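Local structure of aminotransferase, class I (Staphylococcus aureus, 2O1B) at residues 48-53 / 386-391; 111-116 / 277-282; 353-358 / 397-402. The protein probably acts as a pyridoxal 5'-phosphate-dependent aspartate transaminase, moving amino groups between amino acids and 2-oxo acids. All coordinates share one frame; numbering follows the deposited sequence.

Contact 1 of 3, residues 48-53 / 386-391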
ATOM      1  N   PRO A  48      -0.770  27.442  25.895  1.00 31.99           N
ATOM      2  CA  PRO A  48      -0.745  27.055  24.482  1.00 31.92           C
ATOM      3  C   PRO A  48      -0.025  25.720  24.276  1.00 32.22           C
ATOM      4  O   PRO A  48       1.017  25.473  24.887  1.00 31.89           O
ATOM      5  CB  PRO A  48       0.024  28.200  23.819  1.00 31.89           C
ATOM      6  CG  PRO A  48      -0.220  29.367  24.703  1.00 31.54           C
ATOM      7  CD  PRO A  48      -0.263  28.812  26.096  1.00 31.74           C
ATOM      8  N   LEU A  49      -0.599  24.873  23.425  1.00 32.49           N
ATOM      9  CA  LEU A  49      -0.108  23.516  23.213  1.00 33.25           C
ATOM     10  C   LEU A  49       1.201  23.477  22.432  1.00 33.20           C
ATOM     11  O   LEU A  49       1.355  24.165  21.422  1.00 33.14           O
ATOM     12  CB  LEU A  49      -1.172  22.668  22.499  1.00 33.07           C
ATOM     13  CG  LEU A  49      -0.892  21.179  22.276  1.00 34.03           C
ATOM     14  CD1 LEU A  49      -0.971  20.381  23.579  1.00 33.43           C
ATOM     15  CD2 LEU A  49      -1.856  20.613  21.229  1.00 34.02           C
ATOM     16  N   ILE A  50       2.144  22.682  22.937  1.00 33.40           N
ATOM     17  CA  ILE A  50       3.342  22.297  22.195  1.00 33.56           C
ATOM     18  C   ILE A  50       3.271  20.780  22.011  1.00 34.11           C
ATOM     19  O   ILE A  50       3.239  20.025  22.984  1.00 33.54           O
ATOM     20  CB  ILE A  50       4.643  22.716  22.915  1.00 33.41           C
ATOM     21  CG1 ILE A  50       4.621  24.218  23.220  1.00 32.90           C
ATOM     22  CG2 ILE A  50       5.870  22.356  22.078  1.00 32.76           C
ATOM     23  CD1 ILE A  50       5.644  24.669  24.242  1.00 32.41           C
ATOM     24  N   ASN A  51       3.206  20.353  20.752  1.00 34.98           N
ATOM     25  CA  ASN A  51       3.048  18.945  20.409  1.00 35.98           C
ATOM     26  C   ASN A  51       4.408  18.335  20.144  1.00 36.36           C
ATOM     27  O   ASN A  51       4.916  18.418  19.032  1.00 36.55           O
ATOM     28  CB  ASN A  51       2.139  18.794  19.184  1.00 36.01           C
ATOM     29  CG  ASN A  51       1.722  17.352  18.922  1.00 37.22           C
ATOM     30  OD1 ASN A  51       2.252  16.400  19.507  1.00 38.36           O
ATOM     31  ND2 ASN A  51       0.761  17.187  18.020  1.00 37.44           N
HETATM   32  N   MSE A  52       4.994  17.740  21.181  1.00 36.83           N
HETATM   33  CA  MSE A  52       6.324  17.129  21.089  1.00 36.98           C
HETATM   34  C   MSE A  52       6.199  15.616  20.916  1.00 37.04           C
HETATM   35  O   MSE A  52       7.119  14.859  21.241  1.00 37.34           O
HETATM   36  CB  MSE A  52       7.146  17.451  22.337  1.00 36.84           C
HETATM   37  CG  MSE A  52       7.165  18.919  22.725  1.00 36.68           C
HETATM   38 SE   MSE A  52       8.424  19.293  24.132  0.70 37.95          SE
HETATM   39  CE  MSE A  52      10.017  19.628  23.059  1.00 38.85           C
ATOM     40  N   ALA A  53       5.049  15.185  20.413  1.00 37.07           N
ATOM     41  CA  ALA A  53       4.790  13.781  20.142  1.00 37.23           C
ATOM     42  C   ALA A  53       4.975  13.467  18.645  1.00 37.73           C
ATOM     43  O   ALA A  53       4.660  12.367  18.187  1.00 37.38           O
ATOM     44  CB  ALA A  53       3.397  13.422  20.606  1.00 37.01           C
ATOM     45  N   ASP A 386      12.365  26.005  16.140  1.00 48.24           N
ATOM     46  CA  ASP A 386      13.590  26.195  16.917  1.00 49.10           C
ATOM     47  C   ASP A 386      13.299  27.241  17.984  1.00 49.45           C
ATOM     48  O   ASP A 386      14.191  27.681  18.713  1.00 49.86           O
ATOM     49  CB  ASP A 386      14.732  26.664  16.009  1.00 49.09           C
ATOM     50  CG  ASP A 386      15.916  25.711  16.023  1.00 49.68           C
ATOM     51  OD1 ASP A 386      16.551  25.557  17.095  1.00 49.74           O
ATOM     52  OD2 ASP A 386      16.209  25.113  14.955  1.00 49.75           O
ATOM     53  N   GLN A 387      12.021  27.614  18.051  1.00 49.91           N
ATOM     54  CA  GLN A 387      11.480  28.598  18.976  1.00 50.09           C
ATOM     55  C   GLN A 387      10.758  27.833  20.080  1.00 49.90           C
ATOM     56  O   GLN A 387      11.357  27.523  21.110  1.00 50.21           O
ATOM     57  CB  GLN A 387      10.515  29.526  18.226  1.00 50.27           C
ATOM     58  CG  GLN A 387      10.864  29.738  16.742  1.00 50.43           C
ATOM     59  CD  GLN A 387       9.916  30.694  16.034  1.00 50.70           C
ATOM     60  OE1 GLN A 387       8.819  30.976  16.519  1.00 51.88           O
ATOM     61  NE2 GLN A 387      10.341  31.200  14.880  1.00 51.46           N
ATOM     62  N   LYS A 388       9.478  27.526  19.847  1.00 49.50           N
ATOM     63  CA  LYS A 388       8.703  26.534  20.613  1.00 49.05           C
ATOM     64  C   LYS A 388       9.544  25.658  21.552  1.00 48.50           C
ATOM     65  O   LYS A 388       9.305  25.619  22.763  1.00 48.47           O
ATOM     66  CB  LYS A 388       7.984  25.608  19.630  1.00 49.20           C
ATOM     67  CG  LYS A 388       6.506  25.391  19.872  1.00 50.08           C
ATOM     68  CD  LYS A 388       5.683  26.277  18.944  1.00 51.13           C
ATOM     69  CE  LYS A 388       4.540  25.496  18.304  1.00 51.32           C
ATOM     70  NZ  LYS A 388       3.830  26.328  17.293  1.00 51.34           N
ATOM     71  N   LEU A 389      10.519  24.957  20.966  1.00 47.64           N
ATOM     72  CA  LEU A 389      11.428  24.042  21.672  1.00 46.81           C
ATOM     73  C   LEU A 389      12.088  24.636  22.917  1.00 45.84           C
ATOM     74  O   LEU A 389      12.374  23.922  23.884  1.00 45.69           O
ATOM     75  CB  LEU A 389      12.513  23.533  20.711  1.00 46.95           C
ATOM     76  CG  LEU A 389      12.385  22.160  20.037  1.00 47.34           C
ATOM     77  CD1 LEU A 389      11.061  21.996  19.314  1.00 47.70           C
ATOM     78  CD2 LEU A 389      13.550  21.924  19.072  1.00 46.97           C
ATOM     79  N   ASP A 390      12.329  25.942  22.877  1.00 44.70           N
ATOM     80  CA  ASP A 390      12.923  26.668  23.994  1.00 43.59           C
ATOM     81  C   ASP A 390      11.928  26.881  25.124  1.00 42.70           C
ATOM     82  O   ASP A 390      12.275  26.733  26.296  1.00 42.32           O
ATOM     83  CB  ASP A 390      13.473  28.005  23.512  1.00 43.75           C
ATOM     84  CG  ASP A 390      14.519  27.838  22.429  1.00 44.15           C
ATOM     85  OD1 ASP A 390      15.387  26.950  22.583  1.00 44.55           O
ATOM     86  OD2 ASP A 390      14.478  28.591  21.431  1.00 44.40           O
ATOM     87  N   GLU A 391      10.695  27.227  24.758  1.00 41.73           N
ATOM     88  CA  GLU A 391       9.610  27.401  25.720  1.00 40.76           C
ATOM     89  C   GLU A 391       9.256  26.062  26.356  1.00 39.71           C
ATOM     90  O   GLU A 391       9.004  25.988  27.558  1.00 39.44           O
ATOM     91  CB  GLU A 391       8.383  28.016  25.039  1.00 40.93           C
ATOM     92  CG  GLU A 391       7.318  28.554  25.998  1.00 41.14           C
ATOM     93  CD  GLU A 391       6.076  29.035  25.271  1.00 41.23           C
ATOM     94  OE1 GLU A 391       6.110  30.151  24.706  1.00 41.41           O
ATOM     95  OE2 GLU A 391       5.065  28.299  25.262  1.00 41.45           O
TER

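Contact 2 of 3, residues 111-116 / 277-282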
ATOM      1  N   GLU A 111      18.485  -6.876  -5.763  1.00 27.05           N
ATOM      2  CA  GLU A 111      18.768  -6.362  -4.419  1.00 26.36           C
ATOM      3  C   GLU A 111      18.112  -5.017  -4.102  1.00 26.37           C
ATOM      4  O   GLU A 111      18.522  -4.325  -3.175  1.00 26.33           O
ATOM      5  CB  GLU A 111      20.291  -6.316  -4.187  1.00 25.78           C
ATOM      6  CG  GLU A 111      20.933  -7.700  -4.310  1.00 24.67           C
ATOM      7  CD  GLU A 111      22.448  -7.710  -4.235  1.00 25.44           C
ATOM      8  OE1 GLU A 111      23.090  -6.752  -4.705  1.00 22.51           O
ATOM      9  OE2 GLU A 111      22.996  -8.714  -3.721  1.00 24.91           O
ATOM     10  N   VAL A 112      17.069  -4.674  -4.857  1.00 26.61           N
ATOM     11  CA  VAL A 112      16.342  -3.426  -4.669  1.00 26.76           C
ATOM     12  C   VAL A 112      14.833  -3.644  -4.813  1.00 26.84           C
ATOM     13  O   VAL A 112      14.383  -4.209  -5.809  1.00 26.64           O
ATOM     14  CB  VAL A 112      16.805  -2.351  -5.689  1.00 26.81           C
ATOM     15  CG1 VAL A 112      15.976  -1.106  -5.545  1.00 27.74           C
ATOM     16  CG2 VAL A 112      18.281  -2.012  -5.500  1.00 26.67           C
ATOM     17  N   CYS A 113      14.069  -3.191  -3.816  1.00 26.94           N
ATOM     18  CA  CYS A 113      12.598  -3.217  -3.855  1.00 26.64           C
ATOM     19  C   CYS A 113      12.070  -1.879  -3.376  1.00 26.60           C
ATOM     20  O   CYS A 113      12.327  -1.476  -2.234  1.00 26.39           O
ATOM     21  CB  CYS A 113      12.034  -4.335  -2.967  1.00 26.04           C
ATOM     22  SG  CYS A 113      10.215  -4.462  -2.963  1.00 28.56           S
ATOM     23  N   ILE A 114      11.353  -1.187  -4.251  1.00 26.37           N
ATOM     24  CA  ILE A 114      10.737   0.091  -3.922  1.00 27.19           C
ATOM     25  C   ILE A 114       9.553  -0.104  -2.976  1.00 26.81           C
ATOM     26  O   ILE A 114       8.786  -1.052  -3.142  1.00 26.84           O
ATOM     27  CB  ILE A 114      10.269   0.796  -5.207  1.00 27.16           C
ATOM     28  CG1 ILE A 114      11.478   1.352  -5.956  1.00 28.62           C
ATOM     29  CG2 ILE A 114       9.368   1.952  -4.894  1.00 28.88           C
ATOM     30  CD1 ILE A 114      11.888   0.556  -7.145  1.00 32.62           C
ATOM     31  N   LEU A 115       9.416   0.790  -1.990  1.00 26.65           N
ATOM     32  CA  LEU A 115       8.359   0.683  -0.969  1.00 26.12           C
ATOM     33  C   LEU A 115       7.402   1.869  -0.989  1.00 25.89           C
ATOM     34  O   LEU A 115       7.815   2.998  -1.227  1.00 25.85           O
ATOM     35  CB  LEU A 115       8.955   0.513   0.441  1.00 25.81           C
ATOM     36  CG  LEU A 115       9.901  -0.673   0.695  1.00 25.69           C
ATOM     37  CD1 LEU A 115      10.503  -0.624   2.094  1.00 23.83           C
ATOM     38  CD2 LEU A 115       9.206  -2.005   0.453  1.00 24.59           C
ATOM     39  N   TYR A 116       6.127   1.597  -0.718  1.00 25.87           N
ATOM     40  CA  TYR A 116       5.076   2.616  -0.694  1.00 25.86           C
ATOM     41  C   TYR A 116       5.025   3.255   0.700  1.00 25.89           C
ATOM     42  O   TYR A 116       4.028   3.130   1.425  1.00 25.66           O
ATOM     43  CB  TYR A 116       3.728   1.975  -1.037  1.00 25.71           C
ATOM     44  CG  TYR A 116       3.731   1.232  -2.355  1.00 26.31           C
ATOM     45  CD1 TYR A 116       3.341   1.866  -3.528  1.00 25.88           C
ATOM     46  CD2 TYR A 116       4.130  -0.108  -2.429  1.00 25.77           C
ATOM     47  CE1 TYR A 116       3.343   1.192  -4.749  1.00 25.81           C
ATOM     48  CE2 TYR A 116       4.140  -0.794  -3.646  1.00 26.72           C
ATOM     49  CZ  TYR A 116       3.750  -0.134  -4.803  1.00 27.07           C
ATOM     50  OH  TYR A 116       3.743  -0.792  -6.015  1.00 26.55           O
ATOM     51  N   LYS A 277       7.773 -10.095  -4.898  1.00 24.28           N
ATOM     52  CA  LYS A 277       6.634 -10.947  -5.225  1.00 24.26           C
ATOM     53  C   LYS A 277       5.364 -10.523  -4.465  1.00 24.36           C
ATOM     54  O   LYS A 277       4.268 -10.462  -5.030  1.00 23.90           O
ATOM     55  CB  LYS A 277       6.945 -12.422  -4.954  1.00 24.79           C
ATOM     56  CG  LYS A 277       5.908 -13.328  -5.563  1.00 24.93           C
ATOM     57  CD  LYS A 277       6.057 -14.760  -5.133  1.00 27.27           C
ATOM     58  CE  LYS A 277       4.755 -15.499  -5.367  1.00 25.53           C
ATOM     59  NZ  LYS A 277       4.164 -15.192  -6.701  1.00 25.50           N
ATOM     60  N   TYR A 278       5.514 -10.231  -3.182  1.00 24.35           N
ATOM     61  CA  TYR A 278       4.377  -9.817  -2.371  1.00 25.31           C
ATOM     62  C   TYR A 278       3.731  -8.567  -2.953  1.00 25.29           C
ATOM     63  O   TYR A 278       2.504  -8.475  -3.029  1.00 25.49           O
ATOM     64  CB  TYR A 278       4.830  -9.534  -0.943  1.00 25.40           C
ATOM     65  CG  TYR A 278       3.726  -9.050  -0.027  1.00 26.51           C
ATOM     66  CD1 TYR A 278       3.595  -7.697   0.289  1.00 25.33           C
ATOM     67  CD2 TYR A 278       2.812  -9.946   0.521  1.00 24.78           C
ATOM     68  CE1 TYR A 278       2.589  -7.257   1.143  1.00 26.20           C
ATOM     69  CE2 TYR A 278       1.797  -9.508   1.362  1.00 25.75           C
ATOM     70  CZ  TYR A 278       1.695  -8.169   1.671  1.00 25.64           C
ATOM     71  OH  TYR A 278       0.695  -7.751   2.517  1.00 27.11           O
ATOM     72  N   GLN A 279       4.563  -7.622  -3.378  1.00 25.21           N
ATOM     73  CA  GLN A 279       4.065  -6.363  -3.917  1.00 25.66           C
ATOM     74  C   GLN A 279       3.439  -6.472  -5.321  1.00 24.62           C
ATOM     75  O   GLN A 279       2.676  -5.594  -5.714  1.00 24.60           O
ATOM     76  CB  GLN A 279       5.129  -5.260  -3.814  1.00 25.80           C
ATOM     77  CG  GLN A 279       5.488  -4.959  -2.343  1.00 27.41           C
ATOM     78  CD  GLN A 279       6.353  -3.732  -2.108  1.00 28.30           C
ATOM     79  OE1 GLN A 279       6.388  -3.211  -0.984  1.00 31.42           O
ATOM     80  NE2 GLN A 279       7.079  -3.278  -3.137  1.00 29.98           N
ATOM     81  N   THR A 280       3.732  -7.537  -6.070  1.00 23.97           N
ATOM     82  CA  THR A 280       3.018  -7.752  -7.348  1.00 23.76           C
ATOM     83  C   THR A 280       1.568  -8.186  -7.074  1.00 23.84           C
ATOM     84  O   THR A 280       0.675  -7.977  -7.904  1.00 24.06           O
ATOM     85  CB  THR A 280       3.665  -8.822  -8.256  1.00 23.85           C
ATOM     86  OG1 THR A 280       3.444 -10.115  -7.691  1.00 22.15           O
ATOM     87  CG2 THR A 280       5.159  -8.589  -8.435  1.00 23.66           C
ATOM     88  N   HIS A 281       1.347  -8.805  -5.919  1.00 23.51           N
ATOM     89  CA  HIS A 281       0.000  -9.244  -5.516  1.00 23.67           C
ATOM     90  C   HIS A 281      -0.850  -8.210  -4.778  1.00 23.73           C
ATOM     91  O   HIS A 281      -2.080  -8.273  -4.830  1.00 23.76           O
ATOM     92  CB  HIS A 281       0.085 -10.489  -4.637  1.00 23.69           C
ATOM     93  CG  HIS A 281       0.814 -11.624  -5.276  1.00 25.15           C
ATOM     94  ND1 HIS A 281       1.879 -12.256  -4.668  1.00 26.37           N
ATOM     95  CD2 HIS A 281       0.639 -12.237  -6.472  1.00 24.02           C
ATOM     96  CE1 HIS A 281       2.318 -13.220  -5.459  1.00 25.15           C
ATOM     97  NE2 HIS A 281       1.590 -13.224  -6.562  1.00 24.77           N
ATOM     98  N   THR A 282      -0.202  -7.285  -4.070  1.00 23.77           N
ATOM     99  CA  THR A 282      -0.909  -6.328  -3.212  1.00 24.16           C
ATOM    100  C   THR A 282      -0.901  -4.935  -3.834  1.00 24.42           C
ATOM    101  O   THR A 282      -1.559  -4.018  -3.345  1.00 24.61           O
ATOM    102  CB  THR A 282      -0.313  -6.303  -1.796  1.00 23.93           C
ATOM    103  OG1 THR A 282       1.086  -6.039  -1.876  1.00 24.68           O
ATOM    104  CG2 THR A 282      -0.510  -7.672  -1.108  1.00 23.50           C
TER
HETATM  105  O   HOH W   1       5.663  -1.136   0.439  1.00 19.51           O

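Contact 3 of 3, residues 353-358 / 397-402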
ATOM      1  N   GLU A 353       2.638  11.382  30.802  1.00 23.82           N
ATOM      2  CA  GLU A 353       2.077  11.923  29.558  1.00 24.16           C
ATOM      3  C   GLU A 353       0.833  12.760  29.856  1.00 24.06           C
ATOM      4  O   GLU A 353       0.716  13.892  29.384  1.00 23.50           O
ATOM      5  CB  GLU A 353       1.734  10.811  28.564  1.00 24.56           C
ATOM      6  CG  GLU A 353       1.092  11.323  27.266  1.00 27.36           C
ATOM      7  CD  GLU A 353       0.128  10.330  26.616  1.00 31.56           C
ATOM      8  OE1 GLU A 353      -0.070   9.211  27.156  1.00 32.91           O
ATOM      9  OE2 GLU A 353      -0.440  10.684  25.553  1.00 32.44           O
ATOM     10  N   GLN A 354      -0.080  12.202  30.648  1.00 23.81           N
ATOM     11  CA  GLN A 354      -1.295  12.911  31.028  1.00 24.80           C
ATOM     12  C   GLN A 354      -1.001  14.159  31.870  1.00 24.45           C
ATOM     13  O   GLN A 354      -1.583  15.218  31.624  1.00 24.58           O
ATOM     14  CB  GLN A 354      -2.291  11.966  31.712  1.00 24.92           C
ATOM     15  CG  GLN A 354      -3.756  12.381  31.550  1.00 28.05           C
ATOM     16  CD  GLN A 354      -4.269  12.345  30.096  1.00 31.13           C
ATOM     17  OE1 GLN A 354      -3.666  11.724  29.204  1.00 33.72           O
ATOM     18  NE2 GLN A 354      -5.392  13.013  29.861  1.00 33.04           N
ATOM     19  N   PHE A 355      -0.084  14.040  32.833  1.00 24.00           N
ATOM     20  CA  PHE A 355       0.406  15.194  33.600  1.00 23.59           C
ATOM     21  C   PHE A 355       0.878  16.347  32.706  1.00 23.61           C
ATOM     22  O   PHE A 355       0.426  17.483  32.864  1.00 23.26           O
ATOM     23  CB  PHE A 355       1.537  14.762  34.541  1.00 23.70           C
ATOM     24  CG  PHE A 355       2.120  15.885  35.370  1.00 23.45           C
ATOM     25  CD1 PHE A 355       1.500  16.300  36.545  1.00 23.24           C
ATOM     26  CD2 PHE A 355       3.304  16.507  34.988  1.00 23.73           C
ATOM     27  CE1 PHE A 355       2.043  17.325  37.324  1.00 23.38           C
ATOM     28  CE2 PHE A 355       3.853  17.534  35.757  1.00 24.16           C
ATOM     29  CZ  PHE A 355       3.216  17.942  36.929  1.00 23.90           C
ATOM     30  N   LEU A 356       1.776  16.050  31.768  1.00 23.59           N
ATOM     31  CA  LEU A 356       2.347  17.075  30.890  1.00 24.05           C
ATOM     32  C   LEU A 356       1.310  17.775  29.993  1.00 24.76           C
ATOM     33  O   LEU A 356       1.368  18.996  29.803  1.00 24.31           O
ATOM     34  CB  LEU A 356       3.499  16.497  30.056  1.00 23.68           C
ATOM     35  CG  LEU A 356       4.811  16.131  30.767  1.00 23.33           C
ATOM     36  CD1 LEU A 356       5.763  15.402  29.826  1.00 21.70           C
ATOM     37  CD2 LEU A 356       5.482  17.368  31.316  1.00 23.19           C
ATOM     38  N   VAL A 357       0.360  17.016  29.450  1.00 25.80           N
ATOM     39  CA  VAL A 357      -0.694  17.612  28.608  1.00 27.27           C
ATOM     40  C   VAL A 357      -1.675  18.449  29.438  1.00 27.94           C
ATOM     41  O   VAL A 357      -2.018  19.575  29.050  1.00 28.25           O
ATOM     42  CB  VAL A 357      -1.416  16.567  27.681  1.00 27.22           C
ATOM     43  CG1 VAL A 357      -2.048  15.438  28.480  1.00 27.58           C
ATOM     44  CG2 VAL A 357      -2.472  17.245  26.830  1.00 28.62           C
ATOM     45  N   GLN A 358      -2.094  17.903  30.583  1.00 28.70           N
ATOM     46  CA  GLN A 358      -3.024  18.572  31.504  1.00 29.77           C
ATOM     47  C   GLN A 358      -2.433  19.833  32.132  1.00 29.31           C
ATOM     48  O   GLN A 358      -3.029  20.909  32.056  1.00 29.69           O
ATOM     49  CB  GLN A 358      -3.433  17.631  32.639  1.00 29.85           C
ATOM     50  CG  GLN A 358      -4.527  16.622  32.311  1.00 31.61           C
ATOM     51  CD  GLN A 358      -5.038  15.893  33.562  1.00 31.71           C
ATOM     52  OE1 GLN A 358      -5.070  16.456  34.667  1.00 34.33           O
ATOM     53  NE2 GLN A 358      -5.444  14.635  33.389  1.00 33.60           N
ATOM     54  N   THR A 397      11.862  22.164  32.674  1.00 27.39           N
ATOM     55  CA  THR A 397      12.843  22.400  33.746  1.00 27.24           C
ATOM     56  C   THR A 397      12.186  22.842  35.059  1.00 26.81           C
ATOM     57  O   THR A 397      12.718  22.595  36.144  1.00 26.49           O
ATOM     58  CB  THR A 397      13.922  23.425  33.332  1.00 27.29           C
ATOM     59  OG1 THR A 397      13.297  24.648  32.933  1.00 28.60           O
ATOM     60  CG2 THR A 397      14.753  22.896  32.188  1.00 27.89           C
ATOM     61  N   GLU A 398      11.030  23.494  34.952  1.00 26.46           N
ATOM     62  CA  GLU A 398      10.211  23.849  36.110  1.00 26.33           C
ATOM     63  C   GLU A 398       9.825  22.607  36.927  1.00 25.84           C
ATOM     64  O   GLU A 398       9.514  22.706  38.117  1.00 25.95           O
ATOM     65  CB  GLU A 398       8.960  24.608  35.649  1.00 26.32           C
ATOM     66  CG  GLU A 398       8.200  25.351  36.749  1.00 28.16           C
ATOM     67  CD  GLU A 398       7.123  24.505  37.440  1.00 29.60           C
ATOM     68  OE1 GLU A 398       6.760  23.430  36.920  1.00 31.63           O
ATOM     69  OE2 GLU A 398       6.629  24.924  38.502  1.00 29.36           O
ATOM     70  N   LEU A 399       9.870  21.442  36.286  1.00 25.31           N
ATOM     71  CA  LEU A 399       9.458  20.188  36.915  1.00 25.07           C
ATOM     72  C   LEU A 399      10.607  19.451  37.600  1.00 25.18           C
ATOM     73  O   LEU A 399      10.442  18.317  38.050  1.00 25.08           O
ATOM     74  CB  LEU A 399       8.772  19.279  35.890  1.00 24.93           C
ATOM     75  CG  LEU A 399       7.554  19.852  35.154  1.00 24.36           C
ATOM     76  CD1 LEU A 399       7.147  18.929  34.014  1.00 23.53           C
ATOM     77  CD2 LEU A 399       6.397  20.083  36.127  1.00 24.32           C
ATOM     78  N   ALA A 400      11.762  20.109  37.688  1.00 25.47           N
ATOM     79  CA  ALA A 400      12.958  19.542  38.328  1.00 25.67           C
ATOM     80  C   ALA A 400      12.685  19.005  39.737  1.00 25.82           C
ATOM     81  O   ALA A 400      13.250  17.985  40.135  1.00 25.79           O
ATOM     82  CB  ALA A 400      14.075  20.579  38.372  1.00 25.74           C
ATOM     83  N   TYR A 401      11.816  19.698  40.477  1.00 25.81           N
ATOM     84  CA  TYR A 401      11.435  19.291  41.830  1.00 25.69           C
ATOM     85  C   TYR A 401      10.835  17.874  41.887  1.00 25.67           C
ATOM     86  O   TYR A 401      10.915  17.208  42.917  1.00 25.15           O
ATOM     87  CB  TYR A 401      10.492  20.330  42.467  1.00 25.97           C
ATOM     88  CG  TYR A 401       9.071  20.307  41.942  1.00 25.99           C
ATOM     89  CD1 TYR A 401       8.089  19.543  42.571  1.00 25.87           C
ATOM     90  CD2 TYR A 401       8.711  21.045  40.814  1.00 26.99           C
ATOM     91  CE1 TYR A 401       6.781  19.508  42.089  1.00 26.80           C
ATOM     92  CE2 TYR A 401       7.403  21.017  40.318  1.00 27.27           C
ATOM     93  CZ  TYR A 401       6.443  20.245  40.965  1.00 27.15           C
ATOM     94  OH  TYR A 401       5.152  20.206  40.485  1.00 27.17           O
ATOM     95  N   LEU A 402      10.243  17.420  40.782  1.00 25.67           N
ATOM     96  CA  LEU A 402       9.606  16.104  40.741  1.00 26.04           C
ATOM     97  C   LEU A 402      10.634  14.977  40.762  1.00 26.34           C
ATOM     98  O   LEU A 402      10.330  13.858  41.164  1.00 25.96           O
ATOM     99  CB  LEU A 402       8.707  15.972  39.509  1.00 26.19           C
ATOM    100  CG  LEU A 402       7.382  16.742  39.499  1.00 26.36           C
ATOM    101  CD1 LEU A 402       6.750  16.692  38.135  1.00 27.68           C
ATOM    102  CD2 LEU A 402       6.406  16.210  40.537  1.00 26.95           C
TER

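Contact 1 of 3, residues 48-53 / 386-391
Ile50 and Lys388 bring the two backbones to their nearest point, with 7.0 Å between Ile50 CA and Lys388 CA. Residues 48-53 run extended around the short strand 50-51. Residues 386-391 lead from a loop into helix 388-397. No hydrogen bond joins the segments; the contact is made by side chains. Strand 50-51 pairs in parallel with strand 362-363, and Ile50 shares backbone hydrogen bonds with Ser361 and Leu363. This two-stranded sheet belongs to the small domain of the fold-type I aminotransferases, and helix 388-397 packs beside it. Ile50 is the buried member of the contact, and its CB points toward the helix. Its methyl CG2 touches Lys388 CG at 3.8 Å, and Ile50 CG1 stands 4.0 Å from the same Lys388 CG. The two side chains lie alongside each other, pointing opposite ways. The Lys388 chain bends at chi2 and chi3, and only its aliphatic part is used here. At the far end of the isoleucine, Ile50 CD1 lies 3.8 Å from Glu391 OE2. Glu391 CG is anti to the backbone N (chi1 -166°), which brings the carboxylate in beside the isoleucine. That same OE2 forms a salt bridge with Arg395 one turn on, and Arg395 also donates to Pro48 O. Arg395 thus ties the helix to the start of the extended segment. Farther along, Asn51 OD1 accepts from Ala53 N at 3.2 Å, an Asx turn spanning Asn51 to Ala53.

Contact 2 of 3, residues 111-116 / 277-282
Gln279 meets four residues of segment 111-116 and carries the whole contact from the helix side. One direct hydrogen bond crosses it. Gln279 NE2 donates to Ile114 O at 2.8 Å, with an N-H...O angle of 169°. The bond is nearly straight at both ends: the donor sits almost in line with the Ile114 C=O, and the acceptor lies in the plane of the amide. A water makes the second polar link. It donates to Gln279 OE1 at 2.6 Å and accepts from Tyr116 N at 3.0 Å. Both ends of the amide are therefore held, which fixes which way round it sits. Extended beyond CG, the Gln279 chain carries its amide across from helix to strand.

The remaining contacts are van der Waals in kind. Cys113 SG lies 3.4 Å from Gln279 NE2. Leu115 CD2 comes within 3.4 Å of Gln279 OE1, the two side chains crossing at about a right angle. The Tyr116 ring passes beside the glutamine, with Tyr116 CE2 3.9 Å from Gln279 NE2 and the ring and amide planes 60° apart.

The Leu115 side chain is about 7 Å from the bound PLP, and the strand leads into pocket residues Gly117, Thr118 and Lys119. The axes of strand 112-115 and helical segment 277-282 run 34° apart, 10.1 Å at closest. That segment ends helix 269-282. The strand is an outermost one, within this chain, of the large domain's mixed sheet and pairs antiparallel with strand 263-267. Helix 88-102 packs against Val112 and Ile114, and Asn120 of helix 118-129 touches Gln279. Helix 269-282 also faces the second subunit, where Tyr278 packs on Tyr278 of that subunit and Thr280 O accepts from its Lys119.

Contact 3 of 3, residues 353-358 / 397-402
Helix 349-360 and the C-terminal tail, both in the small domain, meet here through apolar side chains. Segment 353-358 lies in that helix. Segment 397-402 starts at the last residue of helix 388-397 and runs on close to the end of the chain. The backbones stay well apart, with 9.8 Å between Leu356 CA and Leu399 CA, and the gap is bridged by Phe355 and Leu356 from one side and Leu399 and Leu402 from the other. Phe355 is the main contributor. Its CG is anti to the backbone N (chi1 179°), which sends the ring out from the helix toward the tail. Leu399 meets this ring at its edge: Leu399 CD2 is 3.6 Å from Phe355 CE2, near the ring plane. Leu402 comes from the opposite direction to Phe355, and Leu402 CD1 reaches Phe355 CE2 at 3.8 Å. Phe355 CE2 therefore touches both leucines. Beside this group, Leu356 CD2 meets Leu399 CD1 at 3.5 Å, the two side chains set at a slant. Leu399 CG is anti to the carbonyl carbon, beside the backbone N (chi1 -57°). From there CD1 meets Leu356 and also lies at the Phe355 edge, in the ring plane, while CD2 makes the closer approach to the ring. The surroundings extend the apolar patch. Tyr347 meets Phe355 edge-to-face, Leu356 touches Val364 and Leu402 touches Pro344. A salt bridge from Glu398 to Lys360 adds a polar tie between the tail and the end of helix 349-360. Across the two segments themselves no hydrogen bond forms, so shape and the burial of Leu356 and Leu399 hold this contact rather than any directed bond.

Overall arrangement
Contacts 1 and 3 lie on the same side of the chain's centre, their centres 14 Å apart and nearest atoms about 5 Å apart. Both belong to the small domain, and their segments alternate along the chain. Helix 388-397 connects them: contact 1 uses its start, and contact 3 uses the tail just beyond its end. Contact 2 lies across the centre in the large domain, 38 Å from contact 1 and 45 Å from contact 3 between centres. Its segments come between the two halves of contact 1 and before contact 3. The small domain thus draws on an early part and the C-terminal part of the chain, as in other fold-type I aminotransferases, while the large domain and cofactor-binding residues come from between them.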